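Local coordinates for acetone carboxylase alpha subunit (Xanthobacter autotrophicus Py2, PDB 5M45), which forms the alpha subunit of a bacterial acetone carboxylase, a multi-subunit enzyme, and belongs to the hydantoinase B/oxoprolinase family, at residues A[430-435]-A[476-481]. Sequence-based numbering, arbitrary orientation.
Sequences AGNANT and AAIWNP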
loop_
_atom_site.group_PDB
_atom_site.type_symbol
_atom_site.label_atom_id
_atom_site.label_comp_id
_atom_site.label_asym_id
_atom_site.label_seq_id
_atom_site.Cartn_x
_atom_site.Cartn_y
_atom_site.Cartn_z
ATOM N N ALA A 430 4.410 -29.750 28.004
ATOM C CA ALA A 430 3.269 -28.979 28.482
ATOM C C ALA A 430 2.842 -27.840 27.538
ATOM O O ALA A 430 1.768 -27.292 27.718
ATOM C CB ALA A 430 3.562 -28.430 29.867
ATOM N N GLY A 431 3.690 -27.480 26.560
ATOM C CA GLY A 431 3.320 -26.540 25.502
ATOM C C GLY A 431 4.337 -25.438 25.227
ATOM O O GLY A 431 5.339 -25.283 25.931
ATOM N N ASN A 432 4.081 -24.675 24.166
ATOM C CA ASN A 432 4.961 -23.576 23.764
ATOM C C ASN A 432 4.672 -22.270 24.517
ATOM O O ASN A 432 3.506 -21.964 24.866
ATOM C CB ASN A 432 4.941 -23.361 22.237
ATOM C CG ASN A 432 3.547 -22.997 21.696
ATOM O OD1 ASN A 432 2.754 -23.879 21.377
ATOM N ND2 ASN A 432 3.255 -21.688 21.601
ATOM N N ALA A 433 5.751 -21.504 24.759
ATOM C CA ALA A 433 5.662 -20.151 25.276
ATOM C C ALA A 433 4.935 -19.238 24.316
ATOM O O ALA A 433 4.915 -19.487 23.104
ATOM C CB ALA A 433 7.057 -19.595 25.510
ATOM N N ASN A 434 4.391 -18.164 24.842
ATOM C CA ASN A 434 4.029 -17.024 24.008
ATOM C C ASN A 434 5.332 -16.392 23.450
ATOM O O ASN A 434 6.262 -16.081 24.226
ATOM C CB ASN A 434 3.219 -15.988 24.807
ATOM C CG ASN A 434 2.527 -14.975 23.915
ATOM O OD1 ASN A 434 3.157 -14.039 23.396
ATOM N ND2 ASN A 434 1.222 -15.141 23.737
ATOM N N THR A 435 5.411 -16.245 22.129
ATOM C CA THR A 435 6.638 -15.768 21.469
ATOM C C THR A 435 6.642 -14.218 21.414
ATOM O O THR A 435 6.178 -13.617 20.424
ATOM C CB THR A 435 6.780 -16.382 20.055
ATOM O OG1 THR A 435 5.743 -15.890 19.189
ATOM C CG2 THR A 435 6.751 -17.852 20.122
ATOM N N ALA A 476 13.831 -21.606 22.151
ATOM C CA ALA A 476 13.022 -21.915 20.956
ATOM C C ALA A 476 11.737 -21.066 20.847
ATOM O O ALA A 476 11.385 -20.284 21.768
ATOM C CB ALA A 476 12.651 -23.390 20.964
ATOM N N ALA A 477 11.089 -21.217 19.694
ATOM C CA ALA A 477 9.770 -20.657 19.428
ATOM C C ALA A 477 8.952 -21.719 18.710
ATOM O O ALA A 477 9.503 -22.531 17.978
ATOM C CB ALA A 477 9.895 -19.408 18.569
ATOM N N ILE A 478 7.645 -21.716 18.889
ATOM C CA ILE A 478 6.763 -22.678 18.151
ATOM C C ILE A 478 6.952 -22.624 16.612
ATOM O O ILE A 478 6.920 -23.657 15.967
ATOM C CB ILE A 478 5.283 -22.511 18.547
ATOM C CG1 ILE A 478 4.385 -23.604 17.923
ATOM C CG2 ILE A 478 4.730 -21.150 18.164
ATOM C CD1 ILE A 478 4.751 -25.012 18.348
ATOM N N TRP A 479 7.188 -21.431 16.060
ATOM C CA TRP A 479 7.377 -21.251 14.612
ATOM C C TRP A 479 8.794 -21.579 14.081
ATOM O O TRP A 479 9.037 -21.507 12.868
ATOM C CB TRP A 479 6.911 -19.826 14.136
ATOM C CG TRP A 479 7.221 -18.706 15.067
ATOM C CD1 TRP A 479 6.344 -18.092 15.925
ATOM C CD2 TRP A 479 8.489 -18.094 15.303
ATOM N NE1 TRP A 479 6.974 -17.134 16.658
ATOM C CE2 TRP A 479 8.295 -17.094 16.298
ATOM C CE3 TRP A 479 9.763 -18.257 14.742
ATOM C CZ2 TRP A 479 9.327 -16.297 16.769
ATOM C CZ3 TRP A 479 10.806 -17.463 15.216
ATOM C CH2 TRP A 479 10.574 -16.484 16.211
ATOM N N ASN A 480 9.750 -21.891 14.965
ATOM C CA ASN A 480 11.081 -22.378 14.587
ATOM C C ASN A 480 11.775 -22.984 15.821
ATOM O O ASN A 480 12.246 -22.214 16.739
ATOM C CB ASN A 480 11.979 -21.258 13.973
ATOM C CG ASN A 480 13.320 -21.809 13.433
ATOM O OD1 ASN A 480 13.694 -22.999 13.657
ATOM N ND2 ASN A 480 14.062 -20.953 12.717
ATOM N N PRO A 481 11.851 -24.335 15.898
ATOM C CA PRO A 481 12.464 -24.969 17.065
ATOM C C PRO A 481 14.002 -24.781 17.161
ATOM O O PRO A 481 14.575 -25.024 18.252
ATOM C CB PRO A 481 12.046 -26.450 16.906
ATOM C CG PRO A 481 11.979 -26.650 15.407
ATOM C CD PRO A 481 11.433 -25.332 14.889
HETATM O O HOH W 1 7.034 -20.685 21.642
#
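The indole of Trp479 meets Thr435 at its edge: OG1 lies close to the ring plane and accepts a hydrogen bond from NE1 at 3.1 Å, nearly straight with an N-H...O angle of 161°. On one face of the same ring sits the methyl of Ala477, its CB 3.5 Å above the plane and over the centre; a small apolar side chain suits so close a seat. Thr435 suits its place because its two branches do different work. With chi1 at 67°, OG1 stands between the backbone N and the carbonyl carbon, where it meets the indole N-H, while CG2 reaches the CB of Ala477 at 3.8 Å. The other flat group, the amide of Asn432, lays one face on Ile478, whose CB is almost directly over Asn432 CG at 3.6 Å, with OD1 towards CG1 and CD1 and ND2 towards CG2. An amide is flat enough to lie on this beta-branched aliphatic chain while its N-H groups bond at the rim: ND2 donates to Ala433 O at 3.1 Å and also to Val405 O of helix 401-422. A water bridges Ala433 O and Ile478 N, accepting from the latter at 3.0 Å; the carbonyl oxygen is thus gripped twice, and the turn's N-H gains its acceptor. Trp412 of that helix packs on both Asn432 and Ile478, and Trp401 meets the Trp479 ring. Residues 477-480 form a type I beta turn, closed by Asn480 N bonding to Ala477 O; it sets Ala477 and Trp479 near each other, and the tryptophan's side-chain torsions lay the ring over the methyl. This is buried loop-to-loop packing in a hydantoinase B/oxoprolinase family chain, where the side chain of Trp479 lies about 7 Å from the manganese ion bound by His150, Asp153 and His175.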